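Long-range contacts in possible substrate binding protein of ABC transporter system (Rhodopseudomonas palustris, PDB 3N0X), which probably binds a branched-chain amino acid or a related solute in the periplasm and delivers it to an ABC-type importer: residues I144-Q149 with A173-V178; Y151-D156 with W206-G211; K202-V207 with E230-G235. All blocks are in the same frame, centred on the assembly; numbering follows the deposited sequence. Where two conformers were deposited one is given.

Contact 1. Residues I144-Q149 with A173-V178; sequences IATLAQ and ATEEYV
Glu176 O takes two donors, the amide of Ala148 across the strand pair and a water. Ala148 N lies 3.0 Å from Glu176 O, nearly in line with the carbonyl bond. The water donates to Glu176 O at 2.8 Å and also bonds Thr146 OG1 on the partner strand. It sits against one face of the Tyr177 ring, 3.4 Å above the plane and offset toward the rim. Backbone bonds pass back and forth between the parallel strands. Thr146 N bonds Thr174 O, Glu176 N bonds Thr146 O, and Val178 N bonds Ala148 O. The shortest backbone bond across the pair is Ala173 N to Ile144 O, 2.7 Å.

Thr146, Glu175, Ala148 and Tyr177 share one face of the sheet. Thr146 and Glu175 lie side by side. Thr146 OG1, between the backbone N and the carbonyl carbon (chi1 60°), meets Glu175 CG at 3.5 Å as well as the water. Ala148 CB meets the Tyr177 ring at CD1, 3.8 Å away. Tyr177 OH donates to Glu175 OE1 at 2.6 Å, on the lone pair turned away from OE2. Glu175 OE1 lies in the ring plane, at its edge. An alanine in place of Tyr177 would probably leave Glu175 OE1 without this donor and open a gap beside Ala148 CB and the water. On the Leu147 side, CD1 of Leu147 meets Val178 CG1 at 4.1 Å, and the side chains cross at about a right angle.

Helix 152-165 packs on the first face, where Val158 touches Thr146, Ala148 and Tyr177, and Lys162 pairs with Glu175. Helix 186-196 lies on the face of Leu147 and supplies Arg191 to Glu176. Strands 142-149 and 171-178 with helix 152-165 form a beta-alpha-beta unit, and strand 171-178 lies at one edge of its sheet.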
ATOM      1  N   ILE A 144       0.890  23.966  -4.633  1.00 15.35           N
ATOM      2  CA  ILE A 144       1.009  23.069  -3.516  1.00 14.60           C
ATOM      3  C   ILE A 144       2.206  23.460  -2.642  1.00 14.69           C
ATOM      4  O   ILE A 144       3.248  23.892  -3.135  1.00 15.17           O
ATOM      5  CB  ILE A 144       1.157  21.621  -4.017  1.00 15.07           C
ATOM      6  CG1 ILE A 144      -0.172  21.219  -4.660  1.00 20.04           C
ATOM      7  CG2 ILE A 144       1.498  20.649  -2.870  1.00 15.20           C
ATOM      8  CD1 ILE A 144      -0.097  20.095  -5.559  1.00 22.32           C
ATOM      9  N   ALA A 145       2.028  23.354  -1.317  1.00 13.35           N
ATOM     10  CA  ALA A 145       3.132  23.337  -0.380  1.00 11.44           C
ATOM     11  C   ALA A 145       3.076  22.003   0.333  1.00 12.75           C
ATOM     12  O   ALA A 145       1.972  21.524   0.690  1.00 12.56           O
ATOM     13  CB  ALA A 145       3.001  24.463   0.682  1.00 12.15           C
ATOM     14  N   THR A 146       4.230  21.421   0.622  1.00 13.42           N
ATOM     15  CA  THR A 146       4.242  20.126   1.288  1.00 11.54           C
ATOM     16  C   THR A 146       4.739  20.237   2.737  1.00 12.58           C
ATOM     17  O   THR A 146       5.571  21.063   3.068  1.00 12.98           O
ATOM     18  CB  THR A 146       5.114  19.087   0.520  1.00 11.93           C
ATOM     19  OG1 THR A 146       6.467  19.548   0.418  1.00 12.96           O
ATOM     20  CG2 THR A 146       4.537  18.790  -0.943  1.00 14.28           C
ATOM     21  N   LEU A 147       4.215  19.355   3.591  1.00 13.10           N
ATOM     22  CA  LEU A 147       4.688  19.208   4.963  1.00 13.04           C
ATOM     23  C   LEU A 147       5.015  17.733   5.143  1.00 12.80           C
ATOM     24  O   LEU A 147       4.198  16.850   4.848  1.00 12.38           O
ATOM     25  CB  LEU A 147       3.622  19.617   5.978  1.00 13.11           C
ATOM     26  CG  LEU A 147       3.916  19.363   7.463  1.00 13.94           C
ATOM     27  CD1 LEU A 147       5.157  20.146   7.900  1.00 15.45           C
ATOM     28  CD2 LEU A 147       2.663  19.742   8.303  1.00 14.74           C
ATOM     29  N   ALA A 148       6.200  17.486   5.709  1.00 13.82           N
ATOM     30  CA  ALA A 148       6.689  16.136   5.953  1.00 12.88           C
ATOM     31  C   ALA A 148       7.580  16.156   7.173  1.00 14.21           C
ATOM     32  O   ALA A 148       8.054  17.224   7.599  1.00 14.04           O
ATOM     33  CB  ALA A 148       7.472  15.608   4.718  1.00 13.18           C
ATOM     34  N   GLN A 149       7.793  14.972   7.737  1.00 14.34           N
ATOM     35  CA  GLN A 149       8.785  14.755   8.792  1.00 13.89           C
ATOM     36  C   GLN A 149      10.200  14.684   8.190  1.00 13.93           C
ATOM     37  O   GLN A 149      10.403  14.174   7.072  1.00 14.51           O
ATOM     38  CB  GLN A 149       8.460  13.440   9.489  1.00 14.10           C
ATOM     39  CG  GLN A 149       7.108  13.462  10.191  1.00 18.00           C
ATOM     40  CD  GLN A 149       6.504  12.107  10.369  1.00 17.90           C
ATOM     41  OE1 GLN A 149       6.274  11.368   9.416  1.00 17.79           O
ATOM     42  NE2 GLN A 149       6.284  11.736  11.637  1.00 23.90           N
ATOM     43  N   ALA A 173       5.242  25.282  -4.415  1.00 17.16           N
ATOM     44  CA  ALA A 173       5.737  26.554  -3.892  1.00 17.70           C
ATOM     45  C   ALA A 173       6.828  26.389  -2.840  1.00 18.40           C
ATOM     46  O   ALA A 173       7.765  27.188  -2.762  1.00 20.72           O
ATOM     47  CB  ALA A 173       4.592  27.319  -3.268  1.00 17.77           C
ATOM     48  N   THR A 174       6.677  25.395  -1.970  1.00 16.11           N
ATOM     49  CA  THR A 174       7.632  25.235  -0.836  1.00 16.52           C
ATOM     50  C   THR A 174       7.491  23.848  -0.257  1.00 13.98           C
ATOM     51  O   THR A 174       6.451  23.200  -0.446  1.00 14.55           O
ATOM     52  CB  THR A 174       7.438  26.279   0.280  1.00 16.57           C
ATOM     53  OG1 THR A 174       8.604  26.276   1.116  1.00 21.37           O
ATOM     54  CG2 THR A 174       6.166  26.024   1.139  1.00 18.43           C
ATOM     55  N   GLU A 175       8.563  23.393   0.398  1.00 14.45           N
ATOM     56  CA  GLU A 175       8.631  22.108   1.107  1.00 14.04           C
ATOM     57  C   GLU A 175       9.104  22.383   2.511  1.00 15.61           C
ATOM     58  O   GLU A 175      10.137  23.056   2.706  1.00 18.00           O
ATOM     59  CB  GLU A 175       9.612  21.162   0.419  1.00 15.51           C
ATOM     60  CG  GLU A 175       9.373  20.831  -1.016  1.00 16.05           C
ATOM     61  CD  GLU A 175      10.594  20.192  -1.653  1.00 20.34           C
ATOM     62  OE1 GLU A 175      11.186  19.216  -1.100  1.00 19.17           O
ATOM     63  OE2 GLU A 175      11.023  20.732  -2.696  1.00 23.05           O
ATOM     64  N   GLU A 176       8.321  21.959   3.497  1.00 14.02           N
ATOM     65  CA  GLU A 176       8.707  22.085   4.888  1.00 13.47           C
ATOM     66  C   GLU A 176       8.972  20.703   5.467  1.00 13.07           C
ATOM     67  O   GLU A 176       8.139  19.772   5.321  1.00 13.33           O
ATOM     68  CB  GLU A 176       7.609  22.789   5.697  1.00 14.02           C
ATOM     69  CG  GLU A 176       7.482  24.231   5.383  1.00 16.77           C
ATOM     70  CD  GLU A 176       8.560  25.065   6.104  1.00 18.42           C
ATOM     71  OE1 GLU A 176       9.231  24.541   7.055  1.00 22.57           O
ATOM     72  OE2 GLU A 176       8.690  26.257   5.786  1.00 25.15           O
ATOM     73  N   TYR A 177      10.093  20.581   6.179  1.00 15.04           N
ATOM     74  CA  TYR A 177      10.482  19.342   6.873  1.00 15.62           C
ATOM     75  C   TYR A 177      10.709  19.658   8.330  1.00 15.64           C
ATOM     76  O   TYR A 177      11.516  20.515   8.639  1.00 18.59           O
ATOM     77  CB  TYR A 177      11.746  18.730   6.259  1.00 15.70           C
ATOM     78  CG  TYR A 177      11.588  18.367   4.818  1.00 15.08           C
ATOM     79  CD1 TYR A 177      10.931  17.208   4.439  1.00 14.19           C
ATOM     80  CD2 TYR A 177      12.025  19.237   3.810  1.00 14.45           C
ATOM     81  CE1 TYR A 177      10.748  16.885   3.109  1.00 15.72           C
ATOM     82  CE2 TYR A 177      11.807  18.940   2.458  1.00 18.09           C
ATOM     83  CZ  TYR A 177      11.175  17.756   2.121  1.00 16.42           C
ATOM     84  OH  TYR A 177      10.952  17.438   0.774  1.00 17.19           O
ATOM     85  N   VAL A 178       9.974  18.986   9.203  1.00 14.62           N
ATOM     86  CA  VAL A 178      10.050  19.277  10.636  1.00 14.98           C
ATOM     87  C   VAL A 178      10.448  18.019  11.379  1.00 15.52           C
ATOM     88  O   VAL A 178      10.323  16.908  10.856  1.00 17.86           O
ATOM     89  CB  VAL A 178       8.699  19.835  11.167  1.00 15.62           C
ATOM     90  CG1 VAL A 178       8.324  21.107  10.395  1.00 17.32           C
ATOM     91  CG2 VAL A 178       7.592  18.796  11.084  1.00 16.73           C
TER
HETATM   92  O   HOH W   1       7.906  18.747   2.710  1.00 14.18           O

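Contact 2. Residues Y151-D156 with W206-G211; sequences YAFGRD and WVIWAG
Phe153 and Ile208 cross obliquely and are the main apolar pair of the contact. The rim atom CE2 of Phe153 does the touching. It lies 3.7 Å from Ile208 CG1 and nearly as close to Ile208 CD1. The CB of Phe153 points toward 206-211, and CG stands anti to the backbone N (chi1 176°). Ile208 CG1 is likewise anti to its own N (chi1 175°), and CD1 continues the extended branch until it also nears the backbone oxygen of Phe153, 3.9 Å away.

Ala210 CB touches both aromatic side chains. It is 3.9 Å from Phe153 CE2 and 3.3 Å from Tyr151 OH. Tyr151 thus reaches Ala210 with its hydroxyl end. Its ring has the amide nitrogen of Phe153 over the centre of one face, 4.1 Å above the plane. No hydrogen bond links the two segments, and the side-chain contacts are mostly apolar.

Tyr151 is the N-cap residue of helix 152-165, and Arg155 N bonds Tyr151 O in its first turn. The contact therefore packs the start of this helix on the chain that leaves strand 202-207. Ile208 also rests on Ala148 of the adjoining strand 142-149, and Gln149 OE1 of that strand accepts from Ala210 N. Ser126 of helix 126-137 touches Phe153.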
ATOM      1  N   TYR A 151      12.911  12.970   7.869  1.00 17.42           N
ATOM      2  CA  TYR A 151      13.535  11.623   7.858  1.00 16.58           C
ATOM      3  C   TYR A 151      13.274  10.990   6.528  1.00 16.85           C
ATOM      4  O   TYR A 151      12.537  11.557   5.718  1.00 15.06           O
ATOM      5  CB  TYR A 151      13.108  10.751   9.047  1.00 17.49           C
ATOM      6  CG  TYR A 151      11.745  10.106   9.011  1.00 18.87           C
ATOM      7  CD1 TYR A 151      10.620  10.779   8.529  1.00 21.04           C
ATOM      8  CD2 TYR A 151      11.586   8.807   9.469  1.00 25.04           C
ATOM      9  CE1 TYR A 151       9.369  10.167   8.522  1.00 23.79           C
ATOM     10  CE2 TYR A 151      10.372   8.197   9.457  1.00 28.63           C
ATOM     11  CZ  TYR A 151       9.260   8.879   9.013  1.00 27.19           C
ATOM     12  OH  TYR A 151       8.041   8.236   8.990  1.00 33.34           O
ATOM     13  N   ALA A 152      13.916   9.859   6.259  1.00 16.70           N
ATOM     14  CA  ALA A 152      13.899   9.336   4.893  1.00 17.50           C
ATOM     15  C   ALA A 152      12.497   9.112   4.328  1.00 17.21           C
ATOM     16  O   ALA A 152      12.243   9.451   3.164  1.00 16.62           O
ATOM     17  CB  ALA A 152      14.732   8.047   4.783  1.00 19.25           C
ATOM     18  N   PHE A 153      11.592   8.543   5.125  1.00 17.73           N
ATOM     19  CA  PHE A 153      10.218   8.319   4.660  1.00 18.08           C
ATOM     20  C   PHE A 153       9.588   9.602   4.132  1.00 17.24           C
ATOM     21  O   PHE A 153       8.984   9.631   3.025  1.00 16.13           O
ATOM     22  CB  PHE A 153       9.339   7.737   5.765  1.00 20.14           C
ATOM     23  CG  PHE A 153       7.864   7.574   5.360  1.00 20.37           C
ATOM     24  CD1 PHE A 153       7.499   6.544   4.534  1.00 25.30           C
ATOM     25  CD2 PHE A 153       6.891   8.441   5.831  1.00 23.42           C
ATOM     26  CE1 PHE A 153       6.162   6.378   4.126  1.00 23.83           C
ATOM     27  CE2 PHE A 153       5.530   8.292   5.447  1.00 25.02           C
ATOM     28  CZ  PHE A 153       5.184   7.233   4.581  1.00 23.83           C
ATOM     29  N   GLY A 154       9.715  10.661   4.908  1.00 15.59           N
ATOM     30  CA  GLY A 154       9.139  11.954   4.538  1.00 15.64           C
ATOM     31  C   GLY A 154       9.835  12.560   3.329  1.00 16.46           C
ATOM     32  O   GLY A 154       9.190  13.035   2.372  1.00 16.91           O
ATOM     33  N   ARG A 155      11.168  12.601   3.380  1.00 15.82           N
ATOM     34  CA  ARG A 155      11.929  13.187   2.280  1.00 17.21           C
ATOM     35  C   ARG A 155      11.787  12.431   0.974  1.00 16.75           C
ATOM     36  O   ARG A 155      11.618  13.039  -0.064  1.00 16.09           O
ATOM     37  CB  ARG A 155      13.390  13.323   2.663  1.00 18.92           C
ATOM     38  CG  ARG A 155      13.544  14.307   3.796  1.00 22.44           C
ATOM     39  CD  ARG A 155      14.855  14.949   3.779  1.00 27.84           C
ATOM     40  NE  ARG A 155      14.968  16.022   4.761  1.00 21.85           N
ATOM     41  CZ  ARG A 155      15.219  17.299   4.484  1.00 19.99           C
ATOM     42  NH1 ARG A 155      15.355  17.739   3.230  1.00 21.58           N
ATOM     43  NH2 ARG A 155      15.350  18.157   5.476  1.00 19.05           N
ATOM     44  N   ASP A 156      11.827  11.101   1.033  1.00 15.51           N
ATOM     45  CA  ASP A 156      11.733  10.315  -0.164  1.00 15.88           C
ATOM     46  C   ASP A 156      10.301  10.380  -0.715  1.00 15.52           C
ATOM     47  O   ASP A 156      10.098  10.385  -1.932  1.00 17.49           O
ATOM     48  CB  ASP A 156      12.131   8.883   0.090  1.00 16.28           C
ATOM     49  CG  ASP A 156      13.608   8.722   0.484  1.00 20.07           C
ATOM     50  OD1 ASP A 156      14.413   9.683   0.360  1.00 22.57           O
ATOM     51  OD2 ASP A 156      13.958   7.618   0.971  1.00 26.25           O
ATOM     52  N   TRP A 206      -0.218  19.681   1.058  1.00 11.11           N
ATOM     53  CA  TRP A 206      -0.239  18.215   1.025  1.00 10.79           C
ATOM     54  C   TRP A 206       0.681  17.711   2.133  1.00 12.00           C
ATOM     55  O   TRP A 206       1.848  18.106   2.218  1.00 12.63           O
ATOM     56  CB  TRP A 206       0.165  17.654  -0.354  1.00 10.98           C
ATOM     57  CG  TRP A 206       0.050  16.183  -0.398  1.00 10.64           C
ATOM     58  CD1 TRP A 206      -1.103  15.484  -0.523  1.00 13.06           C
ATOM     59  CD2 TRP A 206       1.098  15.206  -0.318  1.00 12.84           C
ATOM     60  NE1 TRP A 206      -0.855  14.129  -0.517  1.00 13.25           N
ATOM     61  CE2 TRP A 206       0.487  13.918  -0.404  1.00 12.58           C
ATOM     62  CE3 TRP A 206       2.487  15.277  -0.193  1.00 15.90           C
ATOM     63  CZ2 TRP A 206       1.224  12.731  -0.363  1.00 14.50           C
ATOM     64  CZ3 TRP A 206       3.219  14.073  -0.153  1.00 17.86           C
ATOM     65  CH2 TRP A 206       2.576  12.826  -0.247  1.00 13.92           C
ATOM     66  N   VAL A 207       0.139  16.844   2.984  1.00 12.03           N
ATOM     67  CA  VAL A 207       0.860  16.316   4.124  1.00 13.00           C
ATOM     68  C   VAL A 207       1.201  14.837   3.901  1.00 12.69           C
ATOM     69  O   VAL A 207       0.364  14.034   3.410  1.00 13.47           O
ATOM     70  CB  VAL A 207       0.020  16.470   5.381  1.00 12.91           C
ATOM     71  CG1 VAL A 207       0.788  15.967   6.636  1.00 12.64           C
ATOM     72  CG2 VAL A 207      -0.376  17.949   5.596  1.00 13.96           C
ATOM     73  N   ILE A 208       2.423  14.472   4.279  1.00 12.43           N
ATOM     74  CA  ILE A 208       2.816  13.083   4.358  1.00 11.65           C
ATOM     75  C   ILE A 208       3.308  12.917   5.806  1.00 11.62           C
ATOM     76  O   ILE A 208       4.159  13.680   6.275  1.00 13.23           O
ATOM     77  CB  ILE A 208       3.865  12.637   3.302  1.00 13.09           C
ATOM     78  CG1 ILE A 208       4.288  11.185   3.559  1.00 13.75           C
ATOM     79  CG2 ILE A 208       5.072  13.569   3.301  1.00 13.54           C
ATOM     80  CD1 ILE A 208       5.190  10.586   2.481  1.00 16.24           C
ATOM     81  N   TRP A 209       2.776  11.929   6.503  1.00 14.35           N
ATOM     82  CA  TRP A 209       3.084  11.785   7.931  1.00 15.25           C
ATOM     83  C   TRP A 209       2.910  10.316   8.342  1.00 19.11           C
ATOM     84  O   TRP A 209       1.939   9.669   7.950  1.00 20.01           O
ATOM     85  CB  TRP A 209       2.157  12.672   8.774  1.00 16.66           C
ATOM     86  CG  TRP A 209       2.719  13.057  10.091  1.00 18.18           C
ATOM     87  CD1 TRP A 209       2.554  12.414  11.291  1.00 19.83           C
ATOM     88  CD2 TRP A 209       3.563  14.184  10.362  1.00 14.53           C
ATOM     89  NE1 TRP A 209       3.215  13.092  12.288  1.00 19.57           N
ATOM     90  CE2 TRP A 209       3.847  14.181  11.753  1.00 18.29           C
ATOM     91  CE3 TRP A 209       4.074  15.223   9.579  1.00 18.20           C
ATOM     92  CZ2 TRP A 209       4.643  15.139  12.343  1.00 20.02           C
ATOM     93  CZ3 TRP A 209       4.841  16.175  10.166  1.00 18.76           C
ATOM     94  CH2 TRP A 209       5.143  16.130  11.544  1.00 20.39           C
ATOM     95  N   ALA A 210       3.813   9.830   9.177  1.00 20.56           N
ATOM     96  CA  ALA A 210       3.703   8.477   9.750  1.00 22.59           C
ATOM     97  C   ALA A 210       3.733   8.606  11.265  1.00 24.28           C
ATOM     98  O   ALA A 210       4.477   9.386  11.816  1.00 24.61           O
ATOM     99  CB  ALA A 210       4.858   7.579   9.247  1.00 23.27           C
ATOM    100  N   GLY A 211       2.896   7.839  11.960  1.00 29.21           N
ATOM    101  CA  GLY A 211       2.877   7.869  13.421  1.00 30.68           C
ATOM    102  C   GLY A 211       1.964   8.956  13.943  1.00 31.76           C
ATOM    103  O   GLY A 211       1.174   9.533  13.192  1.00 33.56           O
TER

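Contact 3. Residues K202-V207 with E230-G235; sequences KKIIWV and ELSTGG
Ile204 CG2 presses on Ser232 CB at 3.5 Å, tighter than usual for two carbons. Trp206 extends this packed face: Ser232 OG lies in the plane of its ring, at the edge, 3.4 Å from CD1. Trp206 NE1 bonds Asn133, and Ser232 OG bonds Glu251 O. On the other face Ile205 and Leu231 lie side by side, with Ile205 CB 4.0 Å from Leu231 CD2.

The strands are parallel neighbours of a beta-alpha-beta unit whose helix is 215-221. That helix packs on Val207 and Leu231. The two strand backbones are joined through Glu230 N to Lys203 O, Ile205 N to Glu230 O, Ser232 N to Ile205 O, and Val207 N to Ser232 O.

The Lys202 end is looser and open to solvent. In one of two conformers of Glu230, OE2 forms a salt bridge with Lys202 NZ at 3.6 Å, and a water joins both atoms. This tie is doubtful. There the lysine's bend at chi3 (-73°) sets CE beside Glu230 OE2. At the far end Thr233 OG1 donates to Val207 O at 2.7 Å, from above the carbonyl plane. A second water links Val207 O to Gly234 N.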
ATOM      1  N   LYS A 202      -6.106  27.636  -7.042  1.00 19.26           N
ATOM      2  CA  LYS A 202      -6.329  26.775  -5.898  1.00 18.67           C
ATOM      3  C   LYS A 202      -5.018  26.539  -5.179  1.00 17.40           C
ATOM      4  O   LYS A 202      -3.979  26.377  -5.820  1.00 17.85           O
ATOM      5  CB  LYS A 202      -6.898  25.433  -6.369  1.00 18.17           C
ATOM      6  CG  LYS A 202      -7.262  24.457  -5.256  1.00 22.35           C
ATOM      7  CD  LYS A 202      -7.932  23.128  -5.753  1.00 26.22           C
ATOM      8  CE  LYS A 202      -9.344  23.383  -6.207  1.00 31.40           C
ATOM      9  NZ  LYS A 202     -10.070  22.079  -6.382  1.00 32.70           N
ATOM     10  N   LYS A 203      -5.078  26.521  -3.861  1.00 15.98           N
ATOM     11  CA  LYS A 203      -3.896  26.351  -3.010  1.00 15.27           C
ATOM     12  C   LYS A 203      -4.125  25.181  -2.077  1.00 15.10           C
ATOM     13  O   LYS A 203      -5.173  25.108  -1.430  1.00 14.86           O
ATOM     14  CB  LYS A 203      -3.650  27.613  -2.224  1.00 15.60           C
ATOM     15  CG  LYS A 203      -3.286  28.832  -3.087  1.00 16.26           C
ATOM     16  CD  LYS A 203      -4.405  29.783  -3.212  1.00 23.21           C
ATOM     17  CE  LYS A 203      -4.611  30.568  -1.954  1.00 22.15           C
ATOM     18  NZ  LYS A 203      -5.877  31.396  -2.003  1.00 23.27           N
ATOM     19  N   ILE A 204      -3.150  24.283  -2.013  1.00 14.18           N
ATOM     20  CA  ILE A 204      -3.261  23.035  -1.257  1.00 13.23           C
ATOM     21  C   ILE A 204      -1.986  22.787  -0.455  1.00 13.21           C
ATOM     22  O   ILE A 204      -0.884  22.944  -0.999  1.00 13.68           O
ATOM     23  CB  ILE A 204      -3.480  21.827  -2.177  1.00 11.63           C
ATOM     24  CG1 ILE A 204      -4.673  22.045  -3.137  1.00 14.35           C
ATOM     25  CG2 ILE A 204      -3.704  20.530  -1.334  1.00 14.44           C
ATOM     26  CD1 ILE A 204      -4.853  20.907  -4.191  1.00 15.12           C
ATOM     27  N   ILE A 205      -2.133  22.433   0.811  1.00 12.56           N
ATOM     28  CA  ILE A 205      -1.029  21.906   1.630  1.00 11.20           C
ATOM     29  C   ILE A 205      -1.217  20.400   1.570  1.00 11.94           C
ATOM     30  O   ILE A 205      -2.257  19.889   2.031  1.00 13.21           O
ATOM     31  CB  ILE A 205      -1.062  22.399   3.104  1.00 12.26           C
ATOM     32  CG1 ILE A 205      -0.860  23.926   3.146  1.00 12.70           C
ATOM     33  CG2 ILE A 205      -0.035  21.633   3.932  1.00 10.37           C
ATOM     34  CD1 ILE A 205      -1.184  24.533   4.500  1.00 12.81           C
ATOM     35  N   TRP A 206      -0.218  19.681   1.058  1.00 11.11           N
ATOM     36  CA  TRP A 206      -0.239  18.215   1.025  1.00 10.79           C
ATOM     37  C   TRP A 206       0.681  17.711   2.133  1.00 12.00           C
ATOM     38  O   TRP A 206       1.848  18.106   2.218  1.00 12.63           O
ATOM     39  CB  TRP A 206       0.165  17.654  -0.354  1.00 10.98           C
ATOM     40  CG  TRP A 206       0.050  16.183  -0.398  1.00 10.64           C
ATOM     41  CD1 TRP A 206      -1.103  15.484  -0.523  1.00 13.06           C
ATOM     42  CD2 TRP A 206       1.098  15.206  -0.318  1.00 12.84           C
ATOM     43  NE1 TRP A 206      -0.855  14.129  -0.517  1.00 13.25           N
ATOM     44  CE2 TRP A 206       0.487  13.918  -0.404  1.00 12.58           C
ATOM     45  CE3 TRP A 206       2.487  15.277  -0.193  1.00 15.90           C
ATOM     46  CZ2 TRP A 206       1.224  12.731  -0.363  1.00 14.50           C
ATOM     47  CZ3 TRP A 206       3.219  14.073  -0.153  1.00 17.86           C
ATOM     48  CH2 TRP A 206       2.576  12.826  -0.247  1.00 13.92           C
ATOM     49  N   VAL A 207       0.139  16.844   2.984  1.00 12.03           N
ATOM     50  CA  VAL A 207       0.860  16.316   4.124  1.00 13.00           C
ATOM     51  C   VAL A 207       1.201  14.837   3.901  1.00 12.69           C
ATOM     52  O   VAL A 207       0.364  14.034   3.410  1.00 13.47           O
ATOM     53  CB  VAL A 207       0.020  16.470   5.381  1.00 12.91           C
ATOM     54  CG1 VAL A 207       0.788  15.967   6.636  1.00 12.64           C
ATOM     55  CG2 VAL A 207      -0.376  17.949   5.596  1.00 13.96           C
ATOM     56  N   GLU A 230      -6.661  24.662   1.027  1.00 16.37           N
ATOM     57  CA  GLU A 230      -7.221  23.334   1.288  0.50 16.92           C
ATOM     58  C   GLU A 230      -6.125  22.454   1.830  1.00 15.53           C
ATOM     59  O   GLU A 230      -4.964  22.629   1.458  1.00 16.64           O
ATOM     60  CB  GLU A 230      -7.644  22.653  -0.032  0.50 17.78           C
ATOM     61  CG  GLU A 230      -8.925  23.104  -0.647  0.50 28.23           C
ATOM     62  CD  GLU A 230      -9.354  22.156  -1.755  0.50 31.17           C
ATOM     63  OE1 GLU A 230      -9.508  20.935  -1.473  0.50 22.69           O
ATOM     64  OE2 GLU A 230      -9.512  22.632  -2.905  0.50 37.85           O
ATOM     65  N   LEU A 231      -6.471  21.499   2.683  1.00 15.27           N
ATOM     66  CA  LEU A 231      -5.529  20.483   3.132  1.00 14.29           C
ATOM     67  C   LEU A 231      -5.764  19.214   2.349  1.00 13.57           C
ATOM     68  O   LEU A 231      -6.873  18.964   1.884  1.00 14.70           O
ATOM     69  CB  LEU A 231      -5.733  20.157   4.606  1.00 14.70           C
ATOM     70  CG  LEU A 231      -5.594  21.285   5.630  1.00 15.23           C
ATOM     71  CD1 LEU A 231      -5.764  20.721   7.079  1.00 20.71           C
ATOM     72  CD2 LEU A 231      -4.275  22.086   5.463  1.00 18.58           C
ATOM     73  N   SER A 232      -4.706  18.444   2.150  1.00 12.30           N
ATOM     74  CA  SER A 232      -4.746  17.175   1.435  1.00 11.81           C
ATOM     75  C   SER A 232      -3.771  16.204   2.065  1.00 13.41           C
ATOM     76  O   SER A 232      -2.715  16.584   2.558  1.00 12.16           O
ATOM     77  CB  SER A 232      -4.435  17.378  -0.061  1.00 11.93           C
ATOM     78  OG  SER A 232      -4.411  16.176  -0.848  1.00 13.83           O
ATOM     79  N   THR A 233      -4.131  14.921   2.062  1.00 13.15           N
ATOM     80  CA  THR A 233      -3.218  13.880   2.475  1.00 13.02           C
ATOM     81  C   THR A 233      -3.690  12.560   1.839  1.00 11.52           C
ATOM     82  O   THR A 233      -4.820  12.465   1.284  1.00 12.74           O
ATOM     83  CB  THR A 233      -3.109  13.793   4.007  1.00 14.44           C
ATOM     84  OG1 THR A 233      -1.980  13.006   4.379  1.00 14.91           O
ATOM     85  CG2 THR A 233      -4.406  13.209   4.613  1.00 14.21           C
ATOM     86  N   GLY A 234      -2.863  11.531   1.929  1.00 11.75           N
ATOM     87  CA  GLY A 234      -3.251  10.208   1.423  1.00 12.31           C
ATOM     88  C   GLY A 234      -4.322   9.531   2.262  1.00 13.56           C
ATOM     89  O   GLY A 234      -4.613   9.924   3.399  1.00 14.56           O
ATOM     90  N   GLY A 235      -4.859   8.453   1.711  1.00 13.33           N
ATOM     91  CA  GLY A 235      -5.869   7.668   2.412  1.00 13.54           C
ATOM     92  C   GLY A 235      -5.244   6.822   3.489  1.00 13.76           C
ATOM     93  O   GLY A 235      -4.030   6.875   3.723  1.00 15.52           O
TER
HETATM   94  O   HOH W   2      -9.892  20.241  -4.243  1.00 32.33           O
HETATM   95  O   HOH W   3       0.100  11.353   2.468  1.00 13.21           O

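How the contacts relate
All three contacts reach one parallel sheet of four strands, ordered 171-178, 142-149, 202-207, 229-233. Contact 1 pairs the first two strands and contact 3 the last two. Their centres lie about 11 Å apart, and backbone bonds between strands 142-149 and 202-207 join them. The centre of contact 2 lies about 10 Å from that of contact 1 and about 14 Å from that of contact 3. It shares Trp206 and Val207 with contact 3. Along the chain, contact 1 closes before contact 3 opens, while contacts 1 and 2 interleave. Contacts 1 and 3 build part of the sheet, and contact 2 packs a helix start beside it, in what is probably one lobe of the two-lobed fold.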